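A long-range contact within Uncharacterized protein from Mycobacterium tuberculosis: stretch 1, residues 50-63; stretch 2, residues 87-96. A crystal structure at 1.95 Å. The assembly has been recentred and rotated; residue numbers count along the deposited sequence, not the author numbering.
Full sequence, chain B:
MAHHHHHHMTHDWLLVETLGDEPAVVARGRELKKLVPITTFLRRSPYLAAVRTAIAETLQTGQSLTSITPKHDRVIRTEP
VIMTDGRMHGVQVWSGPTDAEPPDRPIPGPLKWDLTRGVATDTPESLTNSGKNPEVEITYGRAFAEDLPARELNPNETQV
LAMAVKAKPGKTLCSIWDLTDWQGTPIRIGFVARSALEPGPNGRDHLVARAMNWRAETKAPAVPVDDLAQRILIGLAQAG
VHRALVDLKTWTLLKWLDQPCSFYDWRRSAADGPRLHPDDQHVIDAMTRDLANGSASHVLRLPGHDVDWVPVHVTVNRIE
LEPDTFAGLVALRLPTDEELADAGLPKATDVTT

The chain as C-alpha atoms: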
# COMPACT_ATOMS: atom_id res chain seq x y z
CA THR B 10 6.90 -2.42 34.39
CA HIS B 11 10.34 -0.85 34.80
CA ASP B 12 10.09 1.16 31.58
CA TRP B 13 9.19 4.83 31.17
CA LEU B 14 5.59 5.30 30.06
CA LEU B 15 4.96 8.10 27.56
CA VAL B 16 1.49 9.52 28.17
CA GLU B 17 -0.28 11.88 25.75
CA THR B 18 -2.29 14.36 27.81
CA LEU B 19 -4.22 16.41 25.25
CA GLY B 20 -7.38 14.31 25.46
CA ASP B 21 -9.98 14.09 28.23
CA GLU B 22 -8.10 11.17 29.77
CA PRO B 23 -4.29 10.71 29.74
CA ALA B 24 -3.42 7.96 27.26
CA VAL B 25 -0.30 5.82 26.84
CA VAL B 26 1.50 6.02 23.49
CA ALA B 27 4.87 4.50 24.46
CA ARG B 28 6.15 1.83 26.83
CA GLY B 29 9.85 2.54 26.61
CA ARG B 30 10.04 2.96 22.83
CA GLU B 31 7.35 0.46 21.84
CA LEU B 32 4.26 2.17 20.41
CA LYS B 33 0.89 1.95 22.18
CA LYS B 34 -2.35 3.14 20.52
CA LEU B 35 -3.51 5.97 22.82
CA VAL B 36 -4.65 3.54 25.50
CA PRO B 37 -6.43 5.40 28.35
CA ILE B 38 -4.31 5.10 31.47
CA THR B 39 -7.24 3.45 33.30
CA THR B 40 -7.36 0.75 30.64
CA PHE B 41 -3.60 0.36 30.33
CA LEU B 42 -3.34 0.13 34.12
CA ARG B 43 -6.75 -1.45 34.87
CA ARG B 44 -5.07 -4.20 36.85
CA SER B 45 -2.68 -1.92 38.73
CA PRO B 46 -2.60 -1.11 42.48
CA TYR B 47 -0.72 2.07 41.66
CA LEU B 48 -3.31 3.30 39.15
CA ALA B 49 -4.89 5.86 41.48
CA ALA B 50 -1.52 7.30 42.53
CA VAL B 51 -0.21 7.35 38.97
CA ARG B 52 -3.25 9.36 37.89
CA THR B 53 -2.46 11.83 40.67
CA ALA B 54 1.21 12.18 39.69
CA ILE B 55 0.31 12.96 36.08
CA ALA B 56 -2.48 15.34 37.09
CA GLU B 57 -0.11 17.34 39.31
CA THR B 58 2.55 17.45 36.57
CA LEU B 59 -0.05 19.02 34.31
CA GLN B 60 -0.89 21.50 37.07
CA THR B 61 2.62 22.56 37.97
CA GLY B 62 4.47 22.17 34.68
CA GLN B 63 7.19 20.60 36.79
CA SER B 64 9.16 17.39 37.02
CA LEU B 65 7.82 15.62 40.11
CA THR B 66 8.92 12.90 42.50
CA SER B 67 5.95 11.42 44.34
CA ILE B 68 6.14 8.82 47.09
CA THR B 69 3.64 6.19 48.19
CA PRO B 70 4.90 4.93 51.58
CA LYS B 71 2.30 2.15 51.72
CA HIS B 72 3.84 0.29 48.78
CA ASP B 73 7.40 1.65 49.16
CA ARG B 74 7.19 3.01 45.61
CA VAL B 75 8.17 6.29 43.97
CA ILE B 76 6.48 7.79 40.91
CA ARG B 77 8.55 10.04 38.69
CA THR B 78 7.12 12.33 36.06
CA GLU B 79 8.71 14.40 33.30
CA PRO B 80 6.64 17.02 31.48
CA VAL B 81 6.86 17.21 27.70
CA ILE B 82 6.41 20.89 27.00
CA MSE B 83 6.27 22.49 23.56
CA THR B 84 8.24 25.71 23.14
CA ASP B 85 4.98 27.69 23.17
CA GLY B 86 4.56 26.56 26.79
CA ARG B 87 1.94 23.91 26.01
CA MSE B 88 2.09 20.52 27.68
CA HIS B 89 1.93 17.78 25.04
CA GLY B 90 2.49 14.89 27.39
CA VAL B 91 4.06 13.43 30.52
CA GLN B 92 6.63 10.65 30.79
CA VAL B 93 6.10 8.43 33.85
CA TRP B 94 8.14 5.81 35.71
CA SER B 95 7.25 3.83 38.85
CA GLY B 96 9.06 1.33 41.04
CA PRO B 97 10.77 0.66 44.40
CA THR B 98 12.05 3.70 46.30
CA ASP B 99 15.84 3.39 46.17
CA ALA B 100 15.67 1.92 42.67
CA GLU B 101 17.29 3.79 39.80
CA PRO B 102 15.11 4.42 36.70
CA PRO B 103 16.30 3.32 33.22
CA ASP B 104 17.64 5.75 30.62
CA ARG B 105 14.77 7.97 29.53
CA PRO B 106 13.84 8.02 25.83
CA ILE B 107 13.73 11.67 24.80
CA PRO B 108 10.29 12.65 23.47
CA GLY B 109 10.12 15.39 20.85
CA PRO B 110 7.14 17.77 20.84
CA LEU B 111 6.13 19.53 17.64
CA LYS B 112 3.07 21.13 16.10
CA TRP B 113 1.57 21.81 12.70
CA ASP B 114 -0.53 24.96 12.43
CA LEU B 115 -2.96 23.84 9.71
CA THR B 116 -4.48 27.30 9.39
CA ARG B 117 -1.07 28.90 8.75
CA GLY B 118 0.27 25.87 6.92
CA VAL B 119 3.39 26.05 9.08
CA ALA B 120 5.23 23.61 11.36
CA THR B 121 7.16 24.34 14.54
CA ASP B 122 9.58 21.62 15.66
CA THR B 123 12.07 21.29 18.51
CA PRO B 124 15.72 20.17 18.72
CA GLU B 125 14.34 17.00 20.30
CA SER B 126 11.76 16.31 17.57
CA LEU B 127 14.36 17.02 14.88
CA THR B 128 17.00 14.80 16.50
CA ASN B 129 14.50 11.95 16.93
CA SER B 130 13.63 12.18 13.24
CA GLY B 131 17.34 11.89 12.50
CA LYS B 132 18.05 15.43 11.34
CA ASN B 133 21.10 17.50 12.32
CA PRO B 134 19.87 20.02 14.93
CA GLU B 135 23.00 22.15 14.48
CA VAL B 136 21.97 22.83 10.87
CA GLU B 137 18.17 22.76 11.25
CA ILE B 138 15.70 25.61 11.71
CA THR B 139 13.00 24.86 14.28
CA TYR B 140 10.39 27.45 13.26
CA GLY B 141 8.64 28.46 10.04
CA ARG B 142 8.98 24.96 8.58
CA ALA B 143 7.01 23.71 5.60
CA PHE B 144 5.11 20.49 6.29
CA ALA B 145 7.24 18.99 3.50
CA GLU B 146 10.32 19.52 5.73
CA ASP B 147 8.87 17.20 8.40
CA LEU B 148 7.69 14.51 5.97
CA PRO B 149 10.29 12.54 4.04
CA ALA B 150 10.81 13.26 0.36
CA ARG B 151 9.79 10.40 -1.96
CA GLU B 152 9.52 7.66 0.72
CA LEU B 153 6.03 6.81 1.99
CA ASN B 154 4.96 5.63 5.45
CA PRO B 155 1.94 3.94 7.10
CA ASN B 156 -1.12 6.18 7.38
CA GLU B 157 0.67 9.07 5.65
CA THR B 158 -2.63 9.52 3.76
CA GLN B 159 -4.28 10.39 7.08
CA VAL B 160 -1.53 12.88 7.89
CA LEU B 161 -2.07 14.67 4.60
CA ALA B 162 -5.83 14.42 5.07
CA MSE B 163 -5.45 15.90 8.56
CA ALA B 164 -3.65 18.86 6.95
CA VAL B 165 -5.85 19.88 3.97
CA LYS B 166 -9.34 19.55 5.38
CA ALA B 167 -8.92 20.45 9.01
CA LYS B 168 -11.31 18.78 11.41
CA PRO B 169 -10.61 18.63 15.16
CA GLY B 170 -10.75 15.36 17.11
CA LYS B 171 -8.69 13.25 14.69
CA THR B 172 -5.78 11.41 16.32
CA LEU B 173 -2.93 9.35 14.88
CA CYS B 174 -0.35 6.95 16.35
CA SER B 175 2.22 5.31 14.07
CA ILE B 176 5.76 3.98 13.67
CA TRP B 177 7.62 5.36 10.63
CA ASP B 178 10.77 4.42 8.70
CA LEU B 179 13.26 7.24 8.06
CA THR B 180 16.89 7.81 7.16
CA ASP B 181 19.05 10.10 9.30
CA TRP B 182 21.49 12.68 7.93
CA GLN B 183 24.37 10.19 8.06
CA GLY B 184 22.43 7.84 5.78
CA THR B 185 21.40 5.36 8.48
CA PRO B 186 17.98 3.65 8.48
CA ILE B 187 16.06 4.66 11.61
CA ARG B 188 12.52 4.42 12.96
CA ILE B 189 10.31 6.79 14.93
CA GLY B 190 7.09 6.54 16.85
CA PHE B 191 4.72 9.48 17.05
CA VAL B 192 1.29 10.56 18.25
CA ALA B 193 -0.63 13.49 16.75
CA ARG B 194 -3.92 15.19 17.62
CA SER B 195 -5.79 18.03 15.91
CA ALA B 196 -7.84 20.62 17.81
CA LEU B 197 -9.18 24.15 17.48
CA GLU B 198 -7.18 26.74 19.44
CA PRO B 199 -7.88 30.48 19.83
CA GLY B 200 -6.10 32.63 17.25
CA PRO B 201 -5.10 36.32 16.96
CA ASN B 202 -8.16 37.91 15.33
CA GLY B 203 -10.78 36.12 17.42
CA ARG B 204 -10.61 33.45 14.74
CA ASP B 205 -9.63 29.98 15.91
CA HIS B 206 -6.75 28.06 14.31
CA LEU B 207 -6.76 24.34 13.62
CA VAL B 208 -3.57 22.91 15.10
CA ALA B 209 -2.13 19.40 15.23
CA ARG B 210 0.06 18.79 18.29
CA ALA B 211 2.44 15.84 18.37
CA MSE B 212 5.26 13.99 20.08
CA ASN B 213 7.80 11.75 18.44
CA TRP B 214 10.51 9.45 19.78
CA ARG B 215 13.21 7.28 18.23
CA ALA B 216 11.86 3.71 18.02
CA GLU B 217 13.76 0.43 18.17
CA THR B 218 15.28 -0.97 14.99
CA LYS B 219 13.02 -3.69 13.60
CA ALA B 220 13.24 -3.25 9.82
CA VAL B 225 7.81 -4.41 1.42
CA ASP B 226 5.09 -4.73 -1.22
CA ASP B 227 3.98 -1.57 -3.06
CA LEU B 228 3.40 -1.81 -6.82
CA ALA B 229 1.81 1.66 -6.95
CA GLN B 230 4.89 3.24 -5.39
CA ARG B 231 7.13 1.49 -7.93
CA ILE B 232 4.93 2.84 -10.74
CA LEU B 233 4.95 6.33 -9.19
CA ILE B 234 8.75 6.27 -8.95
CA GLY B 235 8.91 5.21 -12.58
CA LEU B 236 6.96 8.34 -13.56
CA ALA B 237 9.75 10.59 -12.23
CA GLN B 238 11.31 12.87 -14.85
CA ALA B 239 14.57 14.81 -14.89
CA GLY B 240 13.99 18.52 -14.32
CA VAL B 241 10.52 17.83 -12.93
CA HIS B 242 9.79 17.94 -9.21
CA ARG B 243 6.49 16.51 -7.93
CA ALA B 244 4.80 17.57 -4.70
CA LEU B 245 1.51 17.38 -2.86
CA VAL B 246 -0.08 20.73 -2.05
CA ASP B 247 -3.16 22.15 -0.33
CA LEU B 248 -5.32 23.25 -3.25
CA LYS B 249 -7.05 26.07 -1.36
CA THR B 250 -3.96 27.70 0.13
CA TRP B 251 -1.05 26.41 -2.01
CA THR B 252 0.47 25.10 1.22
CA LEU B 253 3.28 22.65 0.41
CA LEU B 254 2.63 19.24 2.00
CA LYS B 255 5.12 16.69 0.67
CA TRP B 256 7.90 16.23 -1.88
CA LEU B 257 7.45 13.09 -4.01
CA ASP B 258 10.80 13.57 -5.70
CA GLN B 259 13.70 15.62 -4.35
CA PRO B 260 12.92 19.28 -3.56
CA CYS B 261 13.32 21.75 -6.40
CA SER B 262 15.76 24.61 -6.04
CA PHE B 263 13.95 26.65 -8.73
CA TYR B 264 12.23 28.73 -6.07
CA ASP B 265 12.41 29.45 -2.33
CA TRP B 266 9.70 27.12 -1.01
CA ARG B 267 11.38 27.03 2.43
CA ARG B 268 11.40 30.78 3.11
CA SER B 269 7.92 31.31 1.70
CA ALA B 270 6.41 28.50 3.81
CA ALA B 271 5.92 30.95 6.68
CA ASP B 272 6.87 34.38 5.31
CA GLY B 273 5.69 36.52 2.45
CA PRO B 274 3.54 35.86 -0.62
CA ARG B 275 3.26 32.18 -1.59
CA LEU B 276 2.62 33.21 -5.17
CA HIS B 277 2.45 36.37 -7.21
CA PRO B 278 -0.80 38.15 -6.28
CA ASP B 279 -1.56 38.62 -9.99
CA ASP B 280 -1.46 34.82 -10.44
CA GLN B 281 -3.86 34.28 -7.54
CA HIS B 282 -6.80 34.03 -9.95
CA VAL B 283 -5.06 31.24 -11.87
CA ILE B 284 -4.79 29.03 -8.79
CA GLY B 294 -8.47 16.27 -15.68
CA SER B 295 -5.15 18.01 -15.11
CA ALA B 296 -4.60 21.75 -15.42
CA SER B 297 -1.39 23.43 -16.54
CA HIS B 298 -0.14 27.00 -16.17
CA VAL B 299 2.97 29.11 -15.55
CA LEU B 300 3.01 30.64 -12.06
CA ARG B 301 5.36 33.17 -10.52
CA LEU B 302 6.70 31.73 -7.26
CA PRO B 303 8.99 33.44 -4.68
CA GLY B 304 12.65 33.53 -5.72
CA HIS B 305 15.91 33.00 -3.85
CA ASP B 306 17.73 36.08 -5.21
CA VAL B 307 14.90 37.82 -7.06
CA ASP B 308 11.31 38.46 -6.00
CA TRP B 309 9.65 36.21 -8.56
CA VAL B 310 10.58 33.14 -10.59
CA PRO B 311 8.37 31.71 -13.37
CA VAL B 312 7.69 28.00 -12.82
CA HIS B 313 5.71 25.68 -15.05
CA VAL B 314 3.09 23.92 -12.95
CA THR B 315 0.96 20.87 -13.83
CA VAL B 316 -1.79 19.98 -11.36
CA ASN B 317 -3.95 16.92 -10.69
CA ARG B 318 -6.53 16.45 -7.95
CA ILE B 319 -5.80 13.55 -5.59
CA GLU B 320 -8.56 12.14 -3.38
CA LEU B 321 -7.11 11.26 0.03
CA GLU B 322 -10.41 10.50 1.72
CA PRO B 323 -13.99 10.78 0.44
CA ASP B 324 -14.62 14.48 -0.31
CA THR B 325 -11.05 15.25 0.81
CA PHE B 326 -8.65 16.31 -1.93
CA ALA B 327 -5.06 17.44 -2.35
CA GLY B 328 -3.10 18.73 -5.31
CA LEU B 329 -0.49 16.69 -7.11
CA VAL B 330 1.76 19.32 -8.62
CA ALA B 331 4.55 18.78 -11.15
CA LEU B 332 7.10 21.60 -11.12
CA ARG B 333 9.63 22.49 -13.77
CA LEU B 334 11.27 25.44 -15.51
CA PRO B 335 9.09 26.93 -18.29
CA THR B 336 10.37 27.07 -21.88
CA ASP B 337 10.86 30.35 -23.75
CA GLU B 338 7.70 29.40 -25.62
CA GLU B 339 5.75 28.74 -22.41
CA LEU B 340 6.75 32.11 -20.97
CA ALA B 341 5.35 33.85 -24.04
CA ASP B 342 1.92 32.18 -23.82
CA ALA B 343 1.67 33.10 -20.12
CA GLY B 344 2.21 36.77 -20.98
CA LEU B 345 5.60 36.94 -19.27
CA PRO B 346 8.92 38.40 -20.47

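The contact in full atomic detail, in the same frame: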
# COMPACT_ATOMS: atom_id res chain seq x y z
N ALA B 50 -2.64 6.42 42.23
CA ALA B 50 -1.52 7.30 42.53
C ALA B 50 -0.86 7.82 41.26
O ALA B 50 -0.42 8.98 41.19
CB ALA B 50 -0.50 6.59 43.41
N VAL B 51 -0.77 6.96 40.25
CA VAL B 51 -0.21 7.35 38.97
C VAL B 51 -1.04 8.46 38.34
O VAL B 51 -0.48 9.44 37.83
CB VAL B 51 -0.13 6.15 38.00
CG1 VAL B 51 -0.00 6.62 36.56
CG2 VAL B 51 1.05 5.27 38.36
N ARG B 52 -2.36 8.33 38.41
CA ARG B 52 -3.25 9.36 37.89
C ARG B 52 -2.98 10.69 38.58
O ARG B 52 -3.01 11.75 37.95
CB ARG B 52 -4.72 8.96 38.06
CG ARG B 52 -5.13 7.73 37.28
CD ARG B 52 -6.62 7.43 37.43
NE ARG B 52 -7.45 8.32 36.63
CZ ARG B 52 -8.78 8.29 36.60
NH1 ARG B 52 -9.43 7.41 37.35
NH2 ARG B 52 -9.46 9.13 35.84
N THR B 53 -2.69 10.63 39.87
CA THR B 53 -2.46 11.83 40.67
C THR B 53 -1.13 12.50 40.30
O THR B 53 -1.05 13.72 40.19
CB THR B 53 -2.48 11.50 42.18
OG1 THR B 53 -3.78 11.00 42.53
CG2 THR B 53 -2.18 12.74 43.01
N ALA B 54 -0.10 11.68 40.09
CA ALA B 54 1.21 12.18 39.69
C ALA B 54 1.15 12.93 38.37
O ALA B 54 1.73 14.00 38.22
CB ALA B 54 2.21 11.03 39.59
N ILE B 55 0.45 12.35 37.40
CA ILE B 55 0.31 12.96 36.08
C ILE B 55 -0.49 14.26 36.19
O ILE B 55 -0.12 15.28 35.62
CB ILE B 55 -0.36 12.00 35.07
CG1 ILE B 55 0.52 10.76 34.85
CG2 ILE B 55 -0.63 12.69 33.73
CD1 ILE B 55 -0.16 9.67 34.04
N ALA B 56 -1.59 14.20 36.94
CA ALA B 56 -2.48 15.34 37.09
C ALA B 56 -1.76 16.54 37.68
O ALA B 56 -1.96 17.68 37.24
CB ALA B 56 -3.68 14.96 37.96
N GLU B 57 -0.91 16.29 38.67
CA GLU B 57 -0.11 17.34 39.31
C GLU B 57 0.95 17.90 38.35
O GLU B 57 1.22 19.10 38.34
CB GLU B 57 0.56 16.81 40.58
N THR B 58 1.55 17.03 37.54
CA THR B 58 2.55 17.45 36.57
C THR B 58 1.93 18.40 35.56
O THR B 58 2.57 19.36 35.12
CB THR B 58 3.17 16.25 35.84
OG1 THR B 58 3.87 15.43 36.78
CG2 THR B 58 4.15 16.71 34.76
N LEU B 59 0.68 18.12 35.19
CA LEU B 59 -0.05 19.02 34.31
C LEU B 59 -0.27 20.37 34.99
O LEU B 59 -0.09 21.41 34.39
CB LEU B 59 -1.39 18.40 33.89
CG LEU B 59 -1.31 17.16 33.01
CD1 LEU B 59 -2.69 16.76 32.51
CD2 LEU B 59 -0.37 17.41 31.86
N GLN B 60 -0.65 20.31 36.26
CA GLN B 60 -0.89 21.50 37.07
C GLN B 60 0.31 22.43 37.20
O GLN B 60 0.22 23.64 37.01
CB GLN B 60 -1.31 21.09 38.48
CG GLN B 60 -2.78 21.20 38.81
CD GLN B 60 -3.05 20.76 40.23
OE1 GLN B 60 -2.19 20.16 40.87
NE2 GLN B 60 -4.25 21.06 40.73
N THR B 61 1.44 21.83 37.54
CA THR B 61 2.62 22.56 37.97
C THR B 61 3.62 22.83 36.87
O THR B 61 4.48 23.70 37.02
CB THR B 61 3.36 21.78 39.08
OG1 THR B 61 3.82 20.52 38.55
CG2 THR B 61 2.44 21.55 40.28
N GLY B 62 3.52 22.07 35.77
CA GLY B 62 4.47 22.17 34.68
C GLY B 62 5.85 21.70 35.07
O GLY B 62 6.84 21.96 34.38
N GLN B 63 5.92 20.98 36.19
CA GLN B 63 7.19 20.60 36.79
C GLN B 63 7.46 19.10 36.74
O GLN B 63 6.54 18.29 36.72
CB GLN B 63 7.22 21.08 38.24
CG GLN B 63 7.30 22.58 38.38
CD GLN B 63 8.71 23.09 38.15
OE1 GLN B 63 9.62 22.79 38.93
NE2 GLN B 63 8.89 23.86 37.09
N ARG B 87 3.02 24.89 25.94
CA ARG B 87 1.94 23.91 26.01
C ARG B 87 2.43 22.51 26.34
O ARG B 87 3.39 22.01 25.75
CB ARG B 87 1.17 23.86 24.68
CG ARG B 87 0.43 25.15 24.36
CD ARG B 87 -0.76 25.35 25.28
NE ARG B 87 -1.62 24.17 25.29
CZ ARG B 87 -2.55 23.91 24.38
NH1 ARG B 87 -2.75 24.76 23.37
NH2 ARG B 87 -3.28 22.81 24.48
N MSE B 88 1.75 21.87 27.28
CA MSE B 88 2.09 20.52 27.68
C MSE B 88 1.52 19.52 26.69
O MSE B 88 0.30 19.43 26.54
CB MSE B 88 1.55 20.24 29.08
CG MSE B 88 1.86 18.87 29.59
SE MSE B 88 3.25 18.88 30.95
CE MSE B 88 2.70 20.48 31.93
N HIS B 89 2.39 18.77 26.01
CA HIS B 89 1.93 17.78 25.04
C HIS B 89 1.77 16.41 25.68
O HIS B 89 1.00 15.57 25.21
CB HIS B 89 2.91 17.67 23.87
CG HIS B 89 2.77 18.78 22.88
ND1 HIS B 89 3.11 18.63 21.55
CD2 HIS B 89 2.33 20.05 23.01
CE1 HIS B 89 2.89 19.76 20.91
NE2 HIS B 89 2.41 20.65 21.77
N GLY B 90 2.54 16.17 26.73
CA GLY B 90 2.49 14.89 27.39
C GLY B 90 3.32 14.85 28.66
O GLY B 90 3.94 15.84 29.05
N VAL B 91 3.31 13.68 29.29
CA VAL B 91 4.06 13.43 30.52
C VAL B 91 4.69 12.05 30.40
O VAL B 91 4.04 11.09 29.98
CB VAL B 91 3.15 13.48 31.78
CG1 VAL B 91 3.91 13.05 33.04
CG2 VAL B 91 2.55 14.87 31.96
N GLN B 92 5.97 11.94 30.77
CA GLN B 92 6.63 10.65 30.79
C GLN B 92 6.66 10.18 32.24
O GLN B 92 7.02 10.95 33.12
CB GLN B 92 8.03 10.73 30.21
CG GLN B 92 8.37 9.58 29.28
CD GLN B 92 9.59 9.86 28.44
OE1 GLN B 92 10.23 10.91 28.59
NE2 GLN B 92 9.92 8.93 27.55
N VAL B 93 6.28 8.93 32.48
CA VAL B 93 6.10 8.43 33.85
C VAL B 93 6.86 7.13 34.11
O VAL B 93 6.89 6.22 33.25
CB VAL B 93 4.61 8.19 34.16
CG1 VAL B 93 4.41 7.86 35.66
CG2 VAL B 93 3.78 9.39 33.78
N TRP B 94 7.46 7.03 35.29
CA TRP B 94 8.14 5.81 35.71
C TRP B 94 7.80 5.51 37.16
O TRP B 94 7.77 6.43 37.98
CB TRP B 94 9.66 5.95 35.53
CG TRP B 94 10.43 4.80 36.07
CD1 TRP B 94 10.85 3.70 35.38
CD2 TRP B 94 10.89 4.62 37.42
NE1 TRP B 94 11.53 2.85 36.21
CE2 TRP B 94 11.57 3.39 37.47
CE3 TRP B 94 10.78 5.38 38.58
CZ2 TRP B 94 12.15 2.90 38.64
CZ3 TRP B 94 11.35 4.90 39.75
CH2 TRP B 94 12.03 3.67 39.77
N SER B 95 7.52 4.25 37.47
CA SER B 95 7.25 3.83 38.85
C SER B 95 8.14 2.67 39.25
O SER B 95 8.66 1.95 38.39
CB SER B 95 5.78 3.42 39.02
OG SER B 95 4.91 4.50 38.75
N GLY B 96 8.30 2.47 40.55
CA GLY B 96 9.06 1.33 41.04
C GLY B 96 9.50 1.55 42.47
O GLY B 96 9.17 2.59 43.06

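The last part of a helix, residues 50-61, packs across the first part of a strand, residues 88-96, running roughly against it: their N-to-C directions differ by 139°, and the axes approach to 9.2 Å. The CA atoms come nearest at I55 and V91, 6.7 Å apart, and at L59 and M88, 7.1 Å apart, so a step of four residues along the helix matches three back along the strand. No hydrogen bond joins the two elements. The helix satisfies its own backbone, from A54 N to A50 O (2.9 Å) through to G62 N to T58 O (2.9 Å). G62 then leaves helical geometry with a positive phi of 67°, a conformation that by itself favours glycine.

The strand supplies one face to the contact. M88, V91, V93 and S95 point toward the helix, while H89 and Q92 point away. The alternation is regular from V91 onward; between M88 and V91 lie two residues, H89 with a phi/psi of -92/-27 and the extended G90, and with two residues between them instead of one, M88 and V91 both face the helix. On the helix, the contacting side chains are V51, I55, T58 and L59; V51, I55 and T58 follow at intervals of four and three residues, as one helical face requires, and L59 sits next to T58 on its flank, its CB pointing sideways. R52, T53, A56 and Q60 make no contact.

V91 is a hub of the apolar packing. V91 CG2 meets T58 CG2 at 3.7 Å, L59 CD2 at 3.9 Å and I55 CG2 at 4.2 Å, so a single methyl sits among three helix residues. I55 also reaches the next inward-facing strand position, its CG1 lying 3.7 Å from V93 CG2.

T58 shows how a polar residue can serve an apolar surface. T58 OG1 donates to A54 O, 2.9 Å away and one turn earlier, and is also hydrogen-bonded elsewhere in the structure, while T58 CG2 packs on V91.

At the helix's C-terminal end, selenomethionine M88 has the largest area covered in the contact. The end of L59 comes nearer than its CB, bringing L59 CD2 to 3.5 Å from M88 CG. Farther along the same long side chain, M88 CE lies 3.4 Å from T58 O and 3.7 Å from G62 CA, fitting against backbone as well as side chain. At the other end the packing thins to V51 CG2 and S95 OG, 4.0 Å apart, a van der Waals contact. The rule is apolar packing centred on branched residues, with a long, flexible side chain packed against the helix end.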